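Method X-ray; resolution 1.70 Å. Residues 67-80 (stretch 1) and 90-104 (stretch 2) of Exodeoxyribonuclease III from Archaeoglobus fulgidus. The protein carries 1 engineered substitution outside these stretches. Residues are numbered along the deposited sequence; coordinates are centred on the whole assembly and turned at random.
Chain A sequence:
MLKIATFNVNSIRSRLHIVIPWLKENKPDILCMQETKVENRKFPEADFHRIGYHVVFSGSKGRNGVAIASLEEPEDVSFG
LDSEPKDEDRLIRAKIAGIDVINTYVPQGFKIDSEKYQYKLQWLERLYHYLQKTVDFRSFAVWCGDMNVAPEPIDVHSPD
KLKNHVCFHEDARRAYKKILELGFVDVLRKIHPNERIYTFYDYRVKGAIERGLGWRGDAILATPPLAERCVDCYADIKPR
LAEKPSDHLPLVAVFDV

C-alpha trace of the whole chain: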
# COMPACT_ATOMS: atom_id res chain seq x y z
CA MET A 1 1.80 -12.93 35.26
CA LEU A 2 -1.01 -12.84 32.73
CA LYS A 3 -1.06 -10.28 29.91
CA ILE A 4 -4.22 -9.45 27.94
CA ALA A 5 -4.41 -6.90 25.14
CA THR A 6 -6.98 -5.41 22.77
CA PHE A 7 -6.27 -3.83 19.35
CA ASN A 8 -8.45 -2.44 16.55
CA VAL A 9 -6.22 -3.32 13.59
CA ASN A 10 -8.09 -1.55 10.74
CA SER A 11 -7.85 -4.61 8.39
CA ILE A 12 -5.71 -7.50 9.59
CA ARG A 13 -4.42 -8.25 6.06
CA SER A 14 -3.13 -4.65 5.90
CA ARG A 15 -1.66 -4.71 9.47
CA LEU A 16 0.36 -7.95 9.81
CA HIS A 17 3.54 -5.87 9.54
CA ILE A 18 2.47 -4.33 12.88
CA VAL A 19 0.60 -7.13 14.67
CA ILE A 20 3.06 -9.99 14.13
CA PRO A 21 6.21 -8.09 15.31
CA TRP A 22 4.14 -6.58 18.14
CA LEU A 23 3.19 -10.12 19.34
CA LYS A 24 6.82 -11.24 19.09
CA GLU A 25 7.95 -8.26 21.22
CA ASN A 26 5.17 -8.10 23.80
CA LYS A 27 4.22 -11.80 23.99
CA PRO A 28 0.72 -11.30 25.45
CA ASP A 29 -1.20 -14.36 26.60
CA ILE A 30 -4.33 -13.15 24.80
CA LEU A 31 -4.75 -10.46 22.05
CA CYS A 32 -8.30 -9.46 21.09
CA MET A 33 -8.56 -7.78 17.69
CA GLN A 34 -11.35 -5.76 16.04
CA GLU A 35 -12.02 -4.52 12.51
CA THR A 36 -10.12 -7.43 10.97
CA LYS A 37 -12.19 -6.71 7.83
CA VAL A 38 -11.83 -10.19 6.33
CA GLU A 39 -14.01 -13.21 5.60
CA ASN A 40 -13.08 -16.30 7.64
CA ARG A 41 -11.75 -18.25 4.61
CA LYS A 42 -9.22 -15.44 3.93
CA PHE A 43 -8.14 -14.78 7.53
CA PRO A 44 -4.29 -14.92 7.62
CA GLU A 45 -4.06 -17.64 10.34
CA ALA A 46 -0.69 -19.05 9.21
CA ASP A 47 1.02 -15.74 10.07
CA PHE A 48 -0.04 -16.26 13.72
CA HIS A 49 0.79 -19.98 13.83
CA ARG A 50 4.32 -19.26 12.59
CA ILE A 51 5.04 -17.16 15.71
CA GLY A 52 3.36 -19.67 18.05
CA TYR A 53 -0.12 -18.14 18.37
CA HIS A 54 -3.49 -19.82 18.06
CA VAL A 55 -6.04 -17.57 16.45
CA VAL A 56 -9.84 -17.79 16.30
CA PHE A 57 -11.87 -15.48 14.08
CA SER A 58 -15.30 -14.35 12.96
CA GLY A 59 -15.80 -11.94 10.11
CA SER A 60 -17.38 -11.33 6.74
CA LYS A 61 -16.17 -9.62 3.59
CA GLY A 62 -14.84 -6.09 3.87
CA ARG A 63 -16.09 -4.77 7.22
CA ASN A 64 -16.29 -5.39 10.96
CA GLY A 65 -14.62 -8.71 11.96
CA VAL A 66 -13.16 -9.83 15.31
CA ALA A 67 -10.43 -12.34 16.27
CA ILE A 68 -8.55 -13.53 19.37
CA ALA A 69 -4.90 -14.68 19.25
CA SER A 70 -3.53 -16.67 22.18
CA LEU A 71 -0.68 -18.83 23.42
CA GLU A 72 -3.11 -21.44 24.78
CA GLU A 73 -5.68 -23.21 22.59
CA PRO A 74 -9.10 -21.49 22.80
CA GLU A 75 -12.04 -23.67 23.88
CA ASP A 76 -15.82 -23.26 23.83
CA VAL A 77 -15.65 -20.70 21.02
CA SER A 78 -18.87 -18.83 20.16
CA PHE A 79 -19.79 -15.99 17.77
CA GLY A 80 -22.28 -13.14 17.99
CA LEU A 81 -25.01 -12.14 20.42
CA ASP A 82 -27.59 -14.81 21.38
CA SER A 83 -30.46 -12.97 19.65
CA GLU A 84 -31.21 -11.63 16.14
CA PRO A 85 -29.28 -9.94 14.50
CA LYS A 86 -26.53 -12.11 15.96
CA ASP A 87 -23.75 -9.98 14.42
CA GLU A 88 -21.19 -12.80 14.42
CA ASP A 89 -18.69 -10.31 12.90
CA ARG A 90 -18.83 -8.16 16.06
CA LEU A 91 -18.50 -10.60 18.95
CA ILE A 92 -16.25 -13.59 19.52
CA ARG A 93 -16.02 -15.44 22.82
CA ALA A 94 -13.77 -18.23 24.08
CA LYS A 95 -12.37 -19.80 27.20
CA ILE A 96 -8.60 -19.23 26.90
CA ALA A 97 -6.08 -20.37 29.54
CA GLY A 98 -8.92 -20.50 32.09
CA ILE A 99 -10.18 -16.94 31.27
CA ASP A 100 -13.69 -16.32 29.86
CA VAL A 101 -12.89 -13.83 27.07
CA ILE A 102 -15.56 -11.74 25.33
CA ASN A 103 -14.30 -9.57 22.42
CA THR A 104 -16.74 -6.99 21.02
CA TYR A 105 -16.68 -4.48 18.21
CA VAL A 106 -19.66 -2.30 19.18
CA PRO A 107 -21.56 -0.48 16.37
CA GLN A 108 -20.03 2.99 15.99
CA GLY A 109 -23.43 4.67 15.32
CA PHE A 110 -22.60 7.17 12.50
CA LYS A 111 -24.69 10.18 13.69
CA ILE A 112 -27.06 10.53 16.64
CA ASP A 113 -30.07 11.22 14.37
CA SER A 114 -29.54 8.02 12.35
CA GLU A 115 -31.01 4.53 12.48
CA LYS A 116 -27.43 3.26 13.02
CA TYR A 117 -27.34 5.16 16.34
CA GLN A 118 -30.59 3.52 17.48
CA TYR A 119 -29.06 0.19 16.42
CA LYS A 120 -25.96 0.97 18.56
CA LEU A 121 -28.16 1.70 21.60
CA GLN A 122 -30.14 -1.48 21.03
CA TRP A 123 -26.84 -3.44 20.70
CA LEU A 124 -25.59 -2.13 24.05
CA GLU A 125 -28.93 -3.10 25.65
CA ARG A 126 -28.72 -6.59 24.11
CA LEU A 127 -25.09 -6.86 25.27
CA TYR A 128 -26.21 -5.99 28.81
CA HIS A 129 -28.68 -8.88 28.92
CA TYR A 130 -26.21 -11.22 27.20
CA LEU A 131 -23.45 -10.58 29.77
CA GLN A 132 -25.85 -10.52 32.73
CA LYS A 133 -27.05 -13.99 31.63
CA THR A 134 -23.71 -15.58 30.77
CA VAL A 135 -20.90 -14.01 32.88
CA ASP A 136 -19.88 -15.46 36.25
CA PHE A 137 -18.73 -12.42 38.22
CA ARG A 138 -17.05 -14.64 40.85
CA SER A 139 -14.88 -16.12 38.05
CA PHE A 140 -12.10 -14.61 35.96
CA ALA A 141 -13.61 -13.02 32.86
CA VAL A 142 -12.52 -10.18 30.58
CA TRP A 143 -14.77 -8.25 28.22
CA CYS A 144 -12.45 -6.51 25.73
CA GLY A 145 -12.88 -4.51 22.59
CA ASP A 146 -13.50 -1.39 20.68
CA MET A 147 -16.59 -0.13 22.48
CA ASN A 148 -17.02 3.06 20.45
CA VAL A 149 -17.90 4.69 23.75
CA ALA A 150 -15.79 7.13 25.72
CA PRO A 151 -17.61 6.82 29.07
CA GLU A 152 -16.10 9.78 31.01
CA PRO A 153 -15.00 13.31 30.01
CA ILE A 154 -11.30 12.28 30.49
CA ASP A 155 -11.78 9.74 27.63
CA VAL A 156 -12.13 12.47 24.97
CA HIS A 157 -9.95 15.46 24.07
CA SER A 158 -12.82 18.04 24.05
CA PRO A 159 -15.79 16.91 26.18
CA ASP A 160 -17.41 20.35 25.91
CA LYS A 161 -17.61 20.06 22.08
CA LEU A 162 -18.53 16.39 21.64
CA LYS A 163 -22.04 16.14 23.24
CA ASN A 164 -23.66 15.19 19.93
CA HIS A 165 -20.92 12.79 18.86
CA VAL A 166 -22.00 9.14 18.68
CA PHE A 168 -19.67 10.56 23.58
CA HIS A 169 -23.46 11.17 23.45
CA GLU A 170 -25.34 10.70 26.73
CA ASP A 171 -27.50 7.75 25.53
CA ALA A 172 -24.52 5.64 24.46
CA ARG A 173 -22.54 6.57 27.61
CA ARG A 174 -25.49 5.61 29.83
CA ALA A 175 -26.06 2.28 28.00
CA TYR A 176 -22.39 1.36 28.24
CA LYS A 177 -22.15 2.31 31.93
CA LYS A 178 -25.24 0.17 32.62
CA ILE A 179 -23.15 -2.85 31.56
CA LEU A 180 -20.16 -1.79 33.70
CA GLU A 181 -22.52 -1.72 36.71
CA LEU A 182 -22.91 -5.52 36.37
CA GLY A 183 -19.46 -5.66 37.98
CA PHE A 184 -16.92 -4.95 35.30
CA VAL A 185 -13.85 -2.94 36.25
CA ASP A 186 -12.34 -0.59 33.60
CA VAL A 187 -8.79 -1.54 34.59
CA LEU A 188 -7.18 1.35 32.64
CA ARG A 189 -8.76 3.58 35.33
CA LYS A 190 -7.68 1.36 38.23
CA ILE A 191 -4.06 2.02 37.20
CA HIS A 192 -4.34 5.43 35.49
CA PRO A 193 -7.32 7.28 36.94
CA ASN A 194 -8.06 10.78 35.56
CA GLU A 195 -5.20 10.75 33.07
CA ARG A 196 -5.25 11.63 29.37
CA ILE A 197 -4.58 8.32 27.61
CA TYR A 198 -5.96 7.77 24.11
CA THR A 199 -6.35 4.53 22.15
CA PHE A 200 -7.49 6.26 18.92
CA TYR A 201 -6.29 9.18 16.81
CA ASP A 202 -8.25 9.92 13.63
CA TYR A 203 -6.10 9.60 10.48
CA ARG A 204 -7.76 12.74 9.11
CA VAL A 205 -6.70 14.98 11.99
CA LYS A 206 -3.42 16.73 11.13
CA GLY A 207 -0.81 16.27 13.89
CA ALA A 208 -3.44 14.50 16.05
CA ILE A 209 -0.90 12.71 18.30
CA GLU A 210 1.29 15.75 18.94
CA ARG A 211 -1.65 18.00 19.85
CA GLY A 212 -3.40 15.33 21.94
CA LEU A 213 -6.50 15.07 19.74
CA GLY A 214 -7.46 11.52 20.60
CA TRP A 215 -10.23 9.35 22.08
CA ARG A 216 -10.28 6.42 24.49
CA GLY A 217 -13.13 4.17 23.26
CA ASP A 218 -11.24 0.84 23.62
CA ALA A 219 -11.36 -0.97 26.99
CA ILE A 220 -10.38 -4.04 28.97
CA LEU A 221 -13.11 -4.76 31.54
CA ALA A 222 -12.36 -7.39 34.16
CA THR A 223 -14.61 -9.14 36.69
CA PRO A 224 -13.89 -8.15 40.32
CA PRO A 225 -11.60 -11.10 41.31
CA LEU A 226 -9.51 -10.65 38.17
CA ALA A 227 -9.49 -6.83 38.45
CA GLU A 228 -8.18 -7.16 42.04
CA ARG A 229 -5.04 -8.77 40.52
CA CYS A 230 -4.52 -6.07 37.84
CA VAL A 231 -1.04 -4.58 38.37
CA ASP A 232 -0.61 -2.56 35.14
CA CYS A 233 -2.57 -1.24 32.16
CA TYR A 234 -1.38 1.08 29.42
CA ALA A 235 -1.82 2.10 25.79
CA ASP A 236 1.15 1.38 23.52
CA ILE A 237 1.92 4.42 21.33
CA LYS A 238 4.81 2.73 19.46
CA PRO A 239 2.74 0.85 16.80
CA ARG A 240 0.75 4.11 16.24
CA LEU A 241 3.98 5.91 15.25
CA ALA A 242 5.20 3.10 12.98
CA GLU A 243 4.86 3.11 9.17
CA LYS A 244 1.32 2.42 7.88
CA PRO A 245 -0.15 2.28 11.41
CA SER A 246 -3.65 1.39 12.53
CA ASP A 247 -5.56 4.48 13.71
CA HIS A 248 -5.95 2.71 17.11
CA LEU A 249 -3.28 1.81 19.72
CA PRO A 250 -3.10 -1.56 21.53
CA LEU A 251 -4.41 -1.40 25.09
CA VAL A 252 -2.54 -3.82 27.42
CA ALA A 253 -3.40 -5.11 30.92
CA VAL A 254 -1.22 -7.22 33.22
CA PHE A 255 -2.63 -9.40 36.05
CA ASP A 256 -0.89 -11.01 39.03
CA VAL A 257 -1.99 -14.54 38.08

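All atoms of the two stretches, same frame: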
# COMPACT_ATOMS: atom_id res chain seq x y z
N ALA A 67 -11.28 -11.15 16.16
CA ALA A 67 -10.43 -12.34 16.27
C ALA A 67 -9.79 -12.31 17.66
O ALA A 67 -9.75 -11.24 18.29
CB ALA A 67 -9.36 -12.33 15.18
N ILE A 68 -9.36 -13.48 18.14
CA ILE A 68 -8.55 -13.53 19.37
C ILE A 68 -7.35 -14.44 19.08
O ILE A 68 -7.53 -15.58 18.63
CB ILE A 68 -9.32 -14.09 20.58
CG1 ILE A 68 -10.67 -13.40 20.77
CG2 ILE A 68 -8.42 -14.04 21.88
CD1 ILE A 68 -11.62 -14.21 21.70
N ALA A 69 -6.15 -13.89 19.30
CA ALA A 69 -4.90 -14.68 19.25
C ALA A 69 -4.46 -15.03 20.68
O ALA A 69 -4.63 -14.23 21.62
CB ALA A 69 -3.82 -13.89 18.52
N SER A 70 -3.93 -16.24 20.85
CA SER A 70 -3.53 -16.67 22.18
C SER A 70 -2.45 -17.74 22.18
O SER A 70 -2.28 -18.48 21.19
CB SER A 70 -4.75 -17.15 22.98
OG SER A 70 -5.41 -18.25 22.35
N LEU A 71 -1.70 -17.81 23.28
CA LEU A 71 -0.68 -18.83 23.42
C LEU A 71 -1.32 -20.20 23.68
O LEU A 71 -0.87 -21.23 23.16
CB LEU A 71 0.29 -18.45 24.56
CG LEU A 71 1.12 -17.18 24.28
CD1 LEU A 71 1.90 -16.77 25.53
CD2 LEU A 71 2.06 -17.35 23.07
N GLU A 72 -2.39 -20.20 24.47
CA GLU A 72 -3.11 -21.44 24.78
C GLU A 72 -4.26 -21.65 23.79
O GLU A 72 -4.85 -20.67 23.30
CB GLU A 72 -3.61 -21.43 26.22
CG GLU A 72 -2.49 -21.48 27.29
CD GLU A 72 -1.53 -22.64 27.05
OE1 GLU A 72 -2.00 -23.77 26.78
OE2 GLU A 72 -0.29 -22.44 27.14
N GLU A 73 -4.60 -22.91 23.52
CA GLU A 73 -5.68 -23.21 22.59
C GLU A 73 -7.06 -22.78 23.12
O GLU A 73 -7.48 -23.25 24.19
CB GLU A 73 -5.68 -24.69 22.22
CG GLU A 73 -6.65 -25.01 21.11
CD GLU A 73 -6.50 -26.43 20.61
OE1 GLU A 73 -5.96 -27.28 21.35
OE2 GLU A 73 -6.92 -26.70 19.47
N PRO A 74 -7.75 -21.88 22.40
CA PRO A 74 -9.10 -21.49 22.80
C PRO A 74 -10.08 -22.67 22.80
O PRO A 74 -9.98 -23.58 21.94
CB PRO A 74 -9.50 -20.48 21.72
CG PRO A 74 -8.21 -19.91 21.24
CD PRO A 74 -7.30 -21.10 21.22
N GLU A 75 -10.96 -22.68 23.79
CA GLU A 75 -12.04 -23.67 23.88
C GLU A 75 -13.39 -22.98 23.92
O GLU A 75 -13.47 -21.76 24.17
CB GLU A 75 -11.92 -24.50 25.16
CG GLU A 75 -10.55 -24.47 25.77
CD GLU A 75 -10.36 -25.52 26.83
OE1 GLU A 75 -11.19 -25.61 27.75
OE2 GLU A 75 -9.33 -26.22 26.75
N ASP A 76 -14.45 -23.75 23.66
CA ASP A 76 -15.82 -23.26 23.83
C ASP A 76 -16.04 -21.95 23.07
O ASP A 76 -16.56 -20.97 23.63
CB ASP A 76 -16.16 -23.09 25.32
CG ASP A 76 -16.02 -24.40 26.11
OD1 ASP A 76 -16.30 -25.48 25.57
OD2 ASP A 76 -15.63 -24.32 27.30
N VAL A 77 -15.62 -21.93 21.81
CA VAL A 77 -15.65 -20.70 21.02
C VAL A 77 -17.07 -20.45 20.52
O VAL A 77 -17.74 -21.38 20.02
CB VAL A 77 -14.69 -20.79 19.81
CG1 VAL A 77 -14.72 -19.52 18.98
CG2 VAL A 77 -13.26 -21.10 20.26
N SER A 78 -17.55 -19.22 20.70
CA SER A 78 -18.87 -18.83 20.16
C SER A 78 -18.79 -17.47 19.47
O SER A 78 -17.89 -16.69 19.75
CB SER A 78 -19.96 -18.86 21.24
OG SER A 78 -19.72 -17.89 22.25
N PHE A 79 -19.76 -17.22 18.58
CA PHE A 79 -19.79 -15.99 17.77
C PHE A 79 -21.14 -15.30 17.91
O PHE A 79 -22.20 -15.94 17.88
CB PHE A 79 -19.59 -16.29 16.27
CG PHE A 79 -18.43 -17.21 15.97
CD1 PHE A 79 -18.65 -18.45 15.34
CD2 PHE A 79 -17.12 -16.88 16.33
CE1 PHE A 79 -17.57 -19.31 15.07
CE2 PHE A 79 -16.05 -17.74 16.06
CZ PHE A 79 -16.27 -18.93 15.44
N GLY A 80 -21.08 -13.98 18.02
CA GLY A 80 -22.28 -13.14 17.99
C GLY A 80 -23.06 -13.09 19.30
O GLY A 80 -22.77 -13.83 20.26
N ARG A 90 -19.07 -9.16 15.02
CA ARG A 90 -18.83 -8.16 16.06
C ARG A 90 -18.60 -8.74 17.45
O ARG A 90 -18.43 -7.99 18.41
CB ARG A 90 -20.03 -7.19 16.15
CG ARG A 90 -20.24 -6.30 14.90
CD ARG A 90 -21.31 -5.27 15.20
NE ARG A 90 -21.49 -4.31 14.10
CZ ARG A 90 -20.78 -3.19 13.94
NH1 ARG A 90 -19.82 -2.85 14.78
NH2 ARG A 90 -21.06 -2.39 12.92
N LEU A 91 -18.68 -10.06 17.61
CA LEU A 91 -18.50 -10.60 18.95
C LEU A 91 -17.96 -12.00 18.81
O LEU A 91 -18.56 -12.83 18.12
CB LEU A 91 -19.83 -10.62 19.72
CG LEU A 91 -19.85 -11.03 21.21
CD1 LEU A 91 -21.14 -10.57 21.86
CD2 LEU A 91 -19.69 -12.57 21.46
N ILE A 92 -16.83 -12.24 19.46
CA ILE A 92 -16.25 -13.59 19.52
C ILE A 92 -15.89 -13.86 20.97
O ILE A 92 -15.36 -12.97 21.67
CB ILE A 92 -15.04 -13.76 18.54
CG1 ILE A 92 -14.58 -15.22 18.46
CG2 ILE A 92 -13.88 -12.79 18.88
CD1 ILE A 92 -13.46 -15.46 17.46
N ARG A 93 -16.22 -15.07 21.43
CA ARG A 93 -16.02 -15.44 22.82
C ARG A 93 -15.37 -16.81 22.93
O ARG A 93 -15.67 -17.68 22.15
CB ARG A 93 -17.36 -15.47 23.52
CG ARG A 93 -17.31 -15.90 24.98
CD ARG A 93 -18.60 -15.56 25.63
NE ARG A 93 -18.55 -15.56 27.08
CZ ARG A 93 -19.62 -15.35 27.84
NH1 ARG A 93 -20.78 -15.09 27.25
NH2 ARG A 93 -19.53 -15.36 29.16
N ALA A 94 -14.48 -16.97 23.89
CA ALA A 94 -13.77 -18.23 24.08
C ALA A 94 -13.28 -18.34 25.50
O ALA A 94 -13.05 -17.33 26.15
CB ALA A 94 -12.59 -18.34 23.10
N LYS A 95 -13.11 -19.57 25.98
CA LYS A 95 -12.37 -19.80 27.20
C LYS A 95 -10.91 -20.04 26.79
O LYS A 95 -10.61 -20.98 26.03
CB LYS A 95 -12.93 -21.04 27.92
CG LYS A 95 -12.40 -21.24 29.35
CD LYS A 95 -12.87 -22.58 29.87
CE LYS A 95 -12.48 -22.83 31.32
NZ LYS A 95 -12.92 -21.70 32.18
N ILE A 96 -10.02 -19.18 27.28
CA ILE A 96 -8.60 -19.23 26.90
C ILE A 96 -7.76 -19.20 28.16
O ILE A 96 -7.85 -18.23 28.94
CB ILE A 96 -8.21 -18.04 25.99
CG1 ILE A 96 -9.09 -18.05 24.74
CG2 ILE A 96 -6.75 -18.09 25.61
CD1 ILE A 96 -8.99 -16.82 23.87
N ALA A 97 -6.96 -20.26 28.35
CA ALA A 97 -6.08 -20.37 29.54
C ALA A 97 -6.88 -20.09 30.83
O ALA A 97 -6.42 -19.38 31.73
CB ALA A 97 -4.91 -19.38 29.41
N GLY A 98 -8.09 -20.63 30.90
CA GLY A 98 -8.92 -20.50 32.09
C GLY A 98 -9.69 -19.19 32.21
O GLY A 98 -10.44 -19.04 33.16
N ILE A 99 -9.52 -18.27 31.26
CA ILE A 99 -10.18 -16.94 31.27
C ILE A 99 -11.36 -16.92 30.29
O ILE A 99 -11.20 -17.30 29.13
CB ILE A 99 -9.18 -15.79 30.83
CG1 ILE A 99 -7.83 -15.92 31.57
CG2 ILE A 99 -9.82 -14.39 31.07
CD1 ILE A 99 -7.97 -15.72 33.09
N ASP A 100 -12.53 -16.48 30.75
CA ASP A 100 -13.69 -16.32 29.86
C ASP A 100 -13.49 -14.99 29.15
O ASP A 100 -13.52 -13.93 29.81
CB ASP A 100 -14.98 -16.29 30.70
CG ASP A 100 -16.25 -16.11 29.86
OD1 ASP A 100 -17.31 -15.89 30.49
OD2 ASP A 100 -16.22 -16.16 28.61
N VAL A 101 -13.23 -15.04 27.85
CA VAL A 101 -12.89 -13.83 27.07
C VAL A 101 -14.01 -13.47 26.12
O VAL A 101 -14.41 -14.28 25.30
CB VAL A 101 -11.60 -14.02 26.24
CG1 VAL A 101 -11.28 -12.73 25.44
CG2 VAL A 101 -10.41 -14.37 27.15
N ILE A 102 -14.49 -12.23 26.24
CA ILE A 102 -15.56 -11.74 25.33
C ILE A 102 -15.00 -10.52 24.58
O ILE A 102 -14.69 -9.52 25.19
CB ILE A 102 -16.85 -11.33 26.09
CG1 ILE A 102 -17.29 -12.39 27.11
CG2 ILE A 102 -17.97 -11.01 25.08
CD1 ILE A 102 -16.95 -12.04 28.58
N ASN A 103 -14.90 -10.62 23.25
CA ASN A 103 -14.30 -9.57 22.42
C ASN A 103 -15.38 -8.96 21.53
O ASN A 103 -15.95 -9.64 20.69
CB ASN A 103 -13.20 -10.18 21.55
CG ASN A 103 -12.61 -9.19 20.54
OD1 ASN A 103 -12.74 -7.97 20.67
ND2 ASN A 103 -11.86 -9.75 19.55
N THR A 104 -15.67 -7.68 21.75
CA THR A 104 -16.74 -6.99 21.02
C THR A 104 -16.23 -5.82 20.18
O THR A 104 -15.32 -5.06 20.61
CB THR A 104 -17.84 -6.40 21.98
OG1 THR A 104 -17.21 -5.48 22.88
CG2 THR A 104 -18.52 -7.48 22.80
O HOH W 1 -7.14 -22.66 26.75

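Contact between residues 67-80 and 90-104 of exodeoxyribonuclease III from Archaeoglobus fulgidus. Five backbone hydrogen bonds pair the second half of the first stretch with strand 91-96, the strand axes of 77-79 and 91-96 running antiparallel (168°) and approaching to 4.7 Å. E75 and K95 form a reciprocal pair, E75 N donating to K95 O (2.8 Å) and K95 N to E75 O (2.9 Å). S78 and R93 repeat the pattern, with S78 N to R93 O at 2.8 Å and R93 N to S78 O at 2.9 Å. Beyond them G80 N donates to L91 O at 2.8 Å, almost in line (173°). Between the two reciprocal pairs lie two residues of the first stretch, D76 and V77, but only A94 of the second; this beta bulge shifts the register by one, and D76, where the chain turns a corner, takes up positive phi and psi (52°/49°). CA-H...O contacts supplement the ladder: V77 CA lies 3.2 Å from R93 O, F79 CA 3.4 Å from L91 O, and I92 CA 3.5 Å from S78 O. R93 O thus faces both the amide of S78 and the CA of V77.

The second stretch is itself a hairpin, closed by a type I' turn from I96 to I99. Its strands are tied by backbone pairs, among them I92 N to N103 O (3.0 Å) and A94 N to V101 O (3.0 Å). On the face of the sheet that carries S78 and R93, the extended R93 side chain leads away from the first stretch to a salt bridge with D100: R93 NH2 to D100 OD1 is 2.6 Å, and R93 NE to D100 OD2 is 2.9 Å. Near the turn, one water joins the stretches, donating to E73 O (2.6 Å) and accepting from A97 N (2.9 Å). Within the first stretch, S70 OG donates to E72 O (2.7 Å), closing a short loop just after strand 67-70.

Strand 67-70 is not hydrogen-bonded through its backbone to strand 91-96; their axes come no nearer than 7.6 Å, a spacing filled by side chains. I68 is central to this packing. Its CG2 meets I96 CD1 at 3.5 Å, its CG1 meets I92 CG2 at 3.8 Å, and its CD1 reaches V101 CG1 at 4.0 Å, so it touches both strands of the hairpin. Close to this cluster, A67 O lies 2.9 Å from N103 ND2. S70 CB packs on I96 CG2 at 3.4 Å.

P74 continues the apolar layer, its CB lying 3.9 Å from I96 CG1 and 4.0 Å from A94 CB. V77 CG2 approaches the same A94 CB to 4.0 Å. Farther along, F79 and I92 pair across the sheet without hydrogen bonds and share a face; I92 CG1 sits 3.7 Å from F79 CD2, at the ring edge and near its plane. At the exposed margin, E72 CG touches A97 CB at 3.8 Å before the glutamate's end leads away. Altogether the two stretches bury 929 Å², both sides summed.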